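Local structure of ABC transporter substrate-binding protein (Staphylococcus aureus subsp. aureus NCTC 8325, 3UN6) at residues 157-162 against 212-217; 196-201 against 265-270. The protein probably serves as the zinc-binding, ligand-binding component of an ABC-type import system, although the ligand it carries is not established. All blocks are in the same frame, centred on the assembly; numbering follows the deposited sequence.

How the contacts relate
The two contacts illustrate how a helix end or a loop is pinned beside the mixed sheet of one part of a periplasmic-binding-protein-like fold. Their centres lie 25 Å apart and their nearest atoms about 12 Å, with no touch between them. Along the chain the order is 157-162, 196-201, 212-217, 265-270, so the segments alternate and the chain spans they enclose interlock in sequence. Both involve helices that accompany the mixed sheet containing strands 112-122, 138-142, 167-171, 188-192 and 206-210: contact 1 joins the end of helix 148-159 to the loop following strand 206-210, and contact 2 joins helix 195-201 to the start of helix 269-277. Both lie away from the zinc site formed by H46, C220 and C221.

Contact 1: 157-162 against 212-217; sequences RKQLKI and DDVIPD
Q159, in the last turn of helix 148-159, spans the gap to the loop at V214, illustrating how a single amide can tie a helix end to a loop. The polar part is one hydrogen bond, from Q159 NE2 to V214 O at 3.2 Å. The acceptor lies close to the amide plane, and the N-H...O angle of 148° is moderately bent. Beyond CG the glutamine chain runs extended (chi2 171°), which carries the amide across the 8.4 Å between the CA atoms of Q159 and V214. NE2 also makes a weak hydrogen bond to E155 one turn earlier, which probably helps to fix the amide's orientation.

Van der Waals contact is slight: the CG1 methyl of V214 lies 4.1 Å from Q159 OE1, while the valine packs on L152 and E155 of the same helix. D213 turns its carboxylate back to the backbone N of H210.

Within 157-162 the helix ends in a Schellman motif, with K161 at positive phi and I162 N bonded to R157 O at 2.9 Å. R157 NH1 adds a bond to I162 O at 3.0 Å, in the guanidinium plane. With just 89 Å² buried, the chemistry implies a local tether made by one neutral amide, independent of any charge pair between the segments.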
ATOM      1  N   ARG A 157     -12.079  15.481   4.064  1.00 27.05           N
ATOM      2  CA  ARG A 157     -12.227  16.818   4.646  1.00 27.64           C
ATOM      3  C   ARG A 157     -13.112  17.712   3.765  1.00 27.23           C
ATOM      4  O   ARG A 157     -13.969  18.451   4.268  1.00 25.42           O
ATOM      5  CB  ARG A 157     -10.857  17.497   4.836  1.00 27.89           C
ATOM      6  CG  ARG A 157     -10.976  18.902   5.455  1.00 28.39           C
ATOM      7  CD  ARG A 157      -9.638  19.652   5.557  1.00 27.98           C
ATOM      8  NE  ARG A 157      -8.941  19.657   4.283  1.00 27.18           N
ATOM      9  CZ  ARG A 157      -9.271  20.417   3.246  1.00 25.92           C
ATOM     10  NH1 ARG A 157     -10.306  21.252   3.303  1.00 26.09           N
ATOM     11  NH2 ARG A 157      -8.579  20.310   2.125  1.00 29.63           N
ATOM     12  N   LYS A 158     -12.893  17.665   2.451  1.00 27.97           N
ATOM     13  CA  LYS A 158     -13.700  18.461   1.510  1.00 28.48           C
ATOM     14  C   LYS A 158     -15.136  17.952   1.443  1.00 29.56           C
ATOM     15  O   LYS A 158     -16.064  18.744   1.384  1.00 28.87           O
ATOM     16  CB  LYS A 158     -13.129  18.411   0.100  1.00 29.34           C
ATOM     17  CG  LYS A 158     -11.743  18.983  -0.081  1.00 32.51           C
ATOM     18  CD  LYS A 158     -11.296  18.677  -1.510  1.00 39.38           C
ATOM     19  CE  LYS A 158      -9.802  18.624  -1.657  1.00 41.76           C
ATOM     20  NZ  LYS A 158      -9.496  18.168  -3.038  1.00 45.24           N
ATOM     21  N   GLN A 159     -15.328  16.630   1.434  1.00 29.84           N
ATOM     22  CA  GLN A 159     -16.699  16.078   1.390  1.00 32.48           C
ATOM     23  C   GLN A 159     -17.496  16.483   2.633  1.00 32.65           C
ATOM     24  O   GLN A 159     -18.706  16.708   2.555  1.00 34.71           O
ATOM     25  CB  GLN A 159     -16.686  14.551   1.226  1.00 32.29           C
ATOM     26  CG  GLN A 159     -16.123  14.102  -0.114  1.00 36.24           C
ATOM     27  CD  GLN A 159     -15.896  12.588  -0.211  1.00 42.06           C
ATOM     28  OE1 GLN A 159     -16.106  11.840   0.755  1.00 44.78           O
ATOM     29  NE2 GLN A 159     -15.459  12.136  -1.388  1.00 37.14           N
ATOM     30  N   LEU A 160     -16.801  16.596   3.771  1.00 33.24           N
ATOM     31  CA  LEU A 160     -17.408  17.039   5.027  1.00 33.13           C
ATOM     32  C   LEU A 160     -17.456  18.560   5.127  1.00 32.79           C
ATOM     33  O   LEU A 160     -17.888  19.100   6.136  1.00 33.13           O
ATOM     34  CB  LEU A 160     -16.652  16.475   6.231  1.00 32.37           C
ATOM     35  CG  LEU A 160     -16.718  14.975   6.506  1.00 33.83           C
ATOM     36  CD1 LEU A 160     -15.880  14.648   7.739  1.00 35.61           C
ATOM     37  CD2 LEU A 160     -18.139  14.516   6.722  1.00 34.24           C
ATOM     38  N   LYS A 161     -17.007  19.248   4.082  1.00 33.24           N
ATOM     39  CA  LYS A 161     -17.011  20.714   4.026  1.00 33.57           C
ATOM     40  C   LYS A 161     -16.245  21.374   5.188  1.00 33.21           C
ATOM     41  O   LYS A 161     -16.637  22.413   5.678  1.00 33.28           O
ATOM     42  CB  LYS A 161     -18.449  21.252   3.936  1.00 35.51           C
ATOM     43  CG  LYS A 161     -19.231  20.752   2.731  1.00 34.67           C
ATOM     44  CD  LYS A 161     -20.585  21.433   2.611  1.00 40.50           C
ATOM     45  CE  LYS A 161     -21.342  20.982   1.362  1.00 43.30           C
ATOM     46  NZ  LYS A 161     -22.688  21.682   1.195  1.00 46.43           N
ATOM     47  N   ILE A 162     -15.151  20.750   5.611  1.00 33.09           N
ATOM     48  CA  ILE A 162     -14.287  21.270   6.682  1.00 32.43           C
ATOM     49  C   ILE A 162     -13.186  22.138   6.020  1.00 32.94           C
ATOM     50  O   ILE A 162     -12.698  21.820   4.938  1.00 30.89           O
ATOM     51  CB  ILE A 162     -13.732  20.099   7.523  1.00 32.75           C
ATOM     52  CG1 ILE A 162     -14.873  19.402   8.285  1.00 31.88           C
ATOM     53  CG2 ILE A 162     -12.628  20.540   8.491  1.00 27.01           C
ATOM     54  CD1 ILE A 162     -15.513  20.225   9.323  1.00 35.91           C
ATOM     55  N   ASP A 212     -12.826   3.088  -0.225  1.00 32.66           N
ATOM     56  CA  ASP A 212     -13.817   2.866  -1.272  1.00 34.01           C
ATOM     57  C   ASP A 212     -14.928   3.911  -1.276  1.00 33.87           C
ATOM     58  O   ASP A 212     -15.443   4.273  -2.333  1.00 33.00           O
ATOM     59  CB  ASP A 212     -14.547   1.523  -1.058  1.00 35.77           C
ATOM     60  CG  ASP A 212     -13.632   0.377  -0.632  1.00 39.58           C
ATOM     61  OD1 ASP A 212     -13.951  -0.773  -1.002  1.00 42.62           O
ATOM     62  OD2 ASP A 212     -12.616   0.598   0.074  1.00 45.22           O
ATOM     63  N   ASP A 213     -15.303   4.359  -0.080  1.00 33.20           N
ATOM     64  CA  ASP A 213     -16.383   5.314   0.118  1.00 33.69           C
ATOM     65  C   ASP A 213     -15.961   6.739  -0.141  1.00 32.67           C
ATOM     66  O   ASP A 213     -16.809   7.632  -0.165  1.00 32.95           O
ATOM     67  CB  ASP A 213     -16.845   5.306   1.592  1.00 34.58           C
ATOM     68  CG  ASP A 213     -17.235   3.932   2.103  1.00 37.92           C
ATOM     69  OD1 ASP A 213     -17.837   3.183   1.330  1.00 38.89           O
ATOM     70  OD2 ASP A 213     -16.955   3.620   3.305  1.00 40.60           O
ATOM     71  N   VAL A 214     -14.656   6.962  -0.266  1.00 29.77           N
ATOM     72  CA  VAL A 214     -14.112   8.300  -0.383  1.00 29.04           C
ATOM     73  C   VAL A 214     -13.548   8.534  -1.770  1.00 28.12           C
ATOM     74  O   VAL A 214     -13.939   9.474  -2.437  1.00 27.25           O
ATOM     75  CB  VAL A 214     -13.033   8.486   0.666  1.00 28.01           C
ATOM     76  CG1 VAL A 214     -12.487   9.859   0.611  1.00 30.82           C
ATOM     77  CG2 VAL A 214     -13.614   8.192   2.045  1.00 31.34           C
ATOM     78  N   ILE A 215     -12.580   7.721  -2.177  1.00 27.49           N
ATOM     79  CA  ILE A 215     -12.061   7.800  -3.547  1.00 29.31           C
ATOM     80  C   ILE A 215     -12.078   6.367  -4.064  1.00 28.53           C
ATOM     81  O   ILE A 215     -11.171   5.594  -3.789  1.00 27.18           O
ATOM     82  CB  ILE A 215     -10.610   8.380  -3.667  1.00 28.56           C
ATOM     83  CG1 ILE A 215     -10.467   9.707  -2.949  1.00 30.26           C
ATOM     84  CG2 ILE A 215     -10.269   8.601  -5.132  1.00 28.56           C
ATOM     85  CD1 ILE A 215      -8.986  10.232  -2.882  1.00 29.95           C
ATOM     86  N   PRO A 216     -13.117   6.004  -4.810  1.00 30.73           N
ATOM     87  CA  PRO A 216     -13.216   4.650  -5.321  1.00 31.66           C
ATOM     88  C   PRO A 216     -11.982   4.164  -6.084  1.00 31.55           C
ATOM     89  O   PRO A 216     -11.503   4.833  -7.001  1.00 30.71           O
ATOM     90  CB  PRO A 216     -14.417   4.724  -6.251  1.00 32.52           C
ATOM     91  CG  PRO A 216     -15.257   5.809  -5.657  1.00 33.54           C
ATOM     92  CD  PRO A 216     -14.281   6.818  -5.190  1.00 32.66           C
ATOM     93  N   ASP A 217     -11.484   3.006  -5.666  1.00 31.44           N
ATOM     94  CA  ASP A 217     -10.321   2.347  -6.259  1.00 31.82           C
ATOM     95  C   ASP A 217      -9.091   3.248  -6.425  1.00 29.96           C
ATOM     96  O   ASP A 217      -8.426   3.241  -7.470  1.00 32.00           O
ATOM     97  CB  ASP A 217     -10.696   1.674  -7.594  1.00 32.59           C
ATOM     98  CG  ASP A 217      -9.583   0.696  -8.107  1.00 36.67           C
ATOM     99  OD1 ASP A 217      -8.773   0.175  -7.287  1.00 33.74           O
ATOM    100  OD2 ASP A 217      -9.530   0.450  -9.336  1.00 44.34           O
TER

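Contact 2: 196-201 against 265-270; sequences GALGEK and FKQSRD. With PO4 (phosphate ion), chain D.
L198 and Q267 mark the closest backbone approach, 8.2 Å between CA atoms, where helix 195-201 passes the irregular chain leading into helix 269-277. Their side chains cross at about a right angle, and L198 CD1 rests 3.6 Å from Q267 OE1. A bend at chi2 (-65°) turns the glutamine amide, so that it meets both leucine methyls.

The charged contact lies at K201, whose NZ forms a salt bridge to D270 OD2. Its chain is nearly extended until chi4, where a turn of 80° brings K201 NZ up to both carboxylate oxygens of D270, 2.8 Å from OD2 and 3.0 Å from OD1. S268 OG donates to D270 OD2 at 2.6 Å, from above the carboxylate plane, and lies 2.7 Å from K201 NZ. OD2 is thus gripped by an ammonium and a hydroxyl together, which probably favours the charged carboxylate.

Farther from the lysine-aspartate pair, K266, the centre of an inverse gamma turn, hydrogen-bonds through NZ to phosphate O1 at 3.0 Å and weakly to O3; the ion, probably from the crystallisation liquor, also binds K71.

Taken together, this is a surface salt bridge from helix 195-201 to the first turn of helix 269-277, with S268 at the N-cap position, in a periplasmic-binding-protein-like fold.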
ATOM      1  N   GLY A 196      -6.208  -0.896  10.890  1.00 26.03           N
ATOM      2  CA  GLY A 196      -7.474  -0.303  11.313  1.00 26.18           C
ATOM      3  C   GLY A 196      -8.189  -1.314  12.191  1.00 27.63           C
ATOM      4  O   GLY A 196      -8.600  -1.009  13.322  1.00 26.17           O
ATOM      5  N   ALA A 197      -8.318  -2.537  11.674  1.00 26.58           N
ATOM      6  CA  ALA A 197      -8.954  -3.599  12.411  1.00 27.29           C
ATOM      7  C   ALA A 197      -8.238  -3.761  13.757  1.00 28.95           C
ATOM      8  O   ALA A 197      -8.884  -3.972  14.779  1.00 28.49           O
ATOM      9  CB  ALA A 197      -8.918  -4.891  11.617  1.00 27.67           C
ATOM     10  N   LEU A 198      -6.908  -3.636  13.762  1.00 27.86           N
ATOM     11  CA  LEU A 198      -6.148  -3.769  15.008  1.00 29.16           C
ATOM     12  C   LEU A 198      -6.536  -2.645  15.977  1.00 31.36           C
ATOM     13  O   LEU A 198      -6.688  -2.890  17.171  1.00 31.09           O
ATOM     14  CB  LEU A 198      -4.638  -3.767  14.752  1.00 28.93           C
ATOM     15  CG  LEU A 198      -3.761  -4.056  15.964  1.00 27.65           C
ATOM     16  CD1 LEU A 198      -4.057  -5.434  16.553  1.00 27.75           C
ATOM     17  CD2 LEU A 198      -2.264  -3.924  15.608  1.00 24.71           C
ATOM     18  N   GLY A 199      -6.716  -1.428  15.462  1.00 30.93           N
ATOM     19  CA  GLY A 199      -7.166  -0.310  16.298  1.00 33.22           C
ATOM     20  C   GLY A 199      -8.481  -0.616  17.021  1.00 35.40           C
ATOM     21  O   GLY A 199      -8.669  -0.245  18.186  1.00 36.40           O
ATOM     22  N   GLU A 200      -9.393  -1.303  16.339  1.00 36.13           N
ATOM     23  CA  GLU A 200     -10.666  -1.663  16.952  1.00 38.62           C
ATOM     24  C   GLU A 200     -10.453  -2.681  18.048  1.00 40.35           C
ATOM     25  O   GLU A 200     -11.003  -2.543  19.117  1.00 39.80           O
ATOM     26  CB  GLU A 200     -11.642  -2.237  15.930  1.00 38.92           C
ATOM     27  CG  GLU A 200     -12.103  -1.246  14.899  1.00 41.17           C
ATOM     28  CD  GLU A 200     -13.278  -1.761  14.078  1.00 46.24           C
ATOM     29  OE1 GLU A 200     -13.459  -2.996  13.988  1.00 53.95           O
ATOM     30  OE2 GLU A 200     -14.022  -0.931  13.511  1.00 48.01           O
ATOM     31  N   LYS A 201      -9.656  -3.712  17.756  1.00 42.56           N
ATOM     32  CA  LYS A 201      -9.350  -4.787  18.713  1.00 45.60           C
ATOM     33  C   LYS A 201      -8.510  -4.253  19.866  1.00 47.57           C
ATOM     34  O   LYS A 201      -8.871  -4.408  21.020  1.00 48.59           O
ATOM     35  CB  LYS A 201      -8.568  -5.912  18.009  1.00 45.98           C
ATOM     36  CG  LYS A 201      -8.361  -7.241  18.810  1.00 49.57           C
ATOM     37  CD  LYS A 201      -7.137  -8.022  18.277  1.00 51.60           C
ATOM     38  CE  LYS A 201      -7.124  -9.520  18.640  1.00 56.21           C
ATOM     39  NZ  LYS A 201      -8.023 -10.358  17.743  1.00 54.79           N
ATOM     40  N   PHE A 265       1.722 -12.831   8.906  1.00 30.75           N
ATOM     41  CA  PHE A 265       1.588 -11.654   9.755  1.00 30.52           C
ATOM     42  C   PHE A 265       1.320 -11.920  11.237  1.00 31.37           C
ATOM     43  O   PHE A 265       0.618 -12.873  11.607  1.00 30.41           O
ATOM     44  CB  PHE A 265       0.507 -10.715   9.202  1.00 30.55           C
ATOM     45  CG  PHE A 265       0.716 -10.294   7.781  1.00 31.89           C
ATOM     46  CD1 PHE A 265       1.970 -10.349   7.175  1.00 34.29           C
ATOM     47  CD2 PHE A 265      -0.320  -9.715   7.083  1.00 33.70           C
ATOM     48  CE1 PHE A 265       2.144  -9.927   5.876  1.00 35.49           C
ATOM     49  CE2 PHE A 265      -0.144  -9.276   5.780  1.00 33.85           C
ATOM     50  CZ  PHE A 265       1.087  -9.378   5.179  1.00 36.15           C
ATOM     51  N   LYS A 266       1.878 -11.045  12.077  1.00 32.35           N
ATOM     52  CA  LYS A 266       1.654 -11.086  13.513  1.00 33.37           C
ATOM     53  C   LYS A 266       0.290 -10.469  13.841  1.00 32.66           C
ATOM     54  O   LYS A 266       0.207  -9.403  14.470  1.00 33.73           O
ATOM     55  CB  LYS A 266       2.767 -10.351  14.294  1.00 34.27           C
ATOM     56  CG  LYS A 266       4.085 -11.098  14.337  1.00 39.65           C
ATOM     57  CD  LYS A 266       5.144 -10.395  15.182  1.00 45.74           C
ATOM     58  CE  LYS A 266       5.589  -9.078  14.539  1.00 50.17           C
ATOM     59  NZ  LYS A 266       6.699  -8.386  15.268  1.00 53.48           N
ATOM     60  N   GLN A 267      -0.768 -11.151  13.411  1.00 29.96           N
ATOM     61  CA  GLN A 267      -2.135 -10.743  13.668  1.00 29.94           C
ATOM     62  C   GLN A 267      -2.969 -12.001  13.815  1.00 29.09           C
ATOM     63  O   GLN A 267      -2.617 -13.058  13.285  1.00 28.53           O
ATOM     64  CB  GLN A 267      -2.707  -9.924  12.484  1.00 28.86           C
ATOM     65  CG  GLN A 267      -1.860  -8.702  12.063  1.00 29.88           C
ATOM     66  CD  GLN A 267      -1.790  -7.631  13.135  1.00 30.08           C
ATOM     67  OE1 GLN A 267      -2.561  -7.652  14.093  1.00 32.11           O
ATOM     68  NE2 GLN A 267      -0.866  -6.675  12.967  1.00 32.17           N
ATOM     69  N   SER A 268      -4.079 -11.881  14.516  1.00 30.07           N
ATOM     70  CA  SER A 268      -4.989 -13.008  14.671  1.00 29.97           C
ATOM     71  C   SER A 268      -5.843 -13.186  13.407  1.00 29.04           C
ATOM     72  O   SER A 268      -5.925 -12.295  12.544  1.00 26.74           O
ATOM     73  CB  SER A 268      -5.897 -12.791  15.868  1.00 31.23           C
ATOM     74  OG  SER A 268      -6.515 -11.533  15.785  1.00 33.07           O
ATOM     75  N   ARG A 269      -6.532 -14.331  13.325  1.00 29.26           N
ATOM     76  CA  ARG A 269      -7.359 -14.653  12.181  1.00 29.62           C
ATOM     77  C   ARG A 269      -8.567 -13.700  12.082  1.00 29.71           C
ATOM     78  O   ARG A 269      -8.983 -13.319  10.984  1.00 27.62           O
ATOM     79  CB  ARG A 269      -7.810 -16.116  12.261  1.00 32.10           C
ATOM     80  CG  ARG A 269      -8.486 -16.589  11.004  1.00 32.96           C
ATOM     81  CD  ARG A 269      -8.935 -18.053  11.058  1.00 35.95           C
ATOM     82  NE  ARG A 269      -9.469 -18.388   9.741  1.00 37.34           N
ATOM     83  CZ  ARG A 269      -8.737 -18.760   8.697  1.00 38.61           C
ATOM     84  NH1 ARG A 269      -7.413 -18.909   8.799  1.00 39.81           N
ATOM     85  NH2 ARG A 269      -9.331 -18.988   7.537  1.00 40.26           N
ATOM     86  N   ASP A 270      -9.127 -13.300  13.217  1.00 29.62           N
ATOM     87  CA  ASP A 270     -10.271 -12.387  13.149  1.00 30.72           C
ATOM     88  C   ASP A 270      -9.879 -11.030  12.573  1.00 27.10           C
ATOM     89  O   ASP A 270     -10.614 -10.491  11.774  1.00 28.21           O
ATOM     90  CB  ASP A 270     -10.978 -12.238  14.488  1.00 32.35           C
ATOM     91  CG  ASP A 270     -10.075 -11.720  15.578  1.00 39.14           C
ATOM     92  OD1 ASP A 270     -10.431 -11.907  16.765  1.00 51.57           O
ATOM     93  OD2 ASP A 270      -9.013 -11.138  15.265  1.00 46.35           O
TER
HETATM   94  P   PO4 D 327       9.861 -10.362  14.293  0.50 42.53           P
HETATM   95  O1  PO4 D 327       8.760 -10.626  15.295  0.50 38.59           O
HETATM   96  O2  PO4 D 327       9.695 -11.289  13.117  0.50 42.52           O
HETATM   97  O3  PO4 D 327       9.774  -8.940  13.803  0.50 39.38           O
HETATM   98  O4  PO4 D 327      11.189 -10.631  14.960  0.50 42.28           O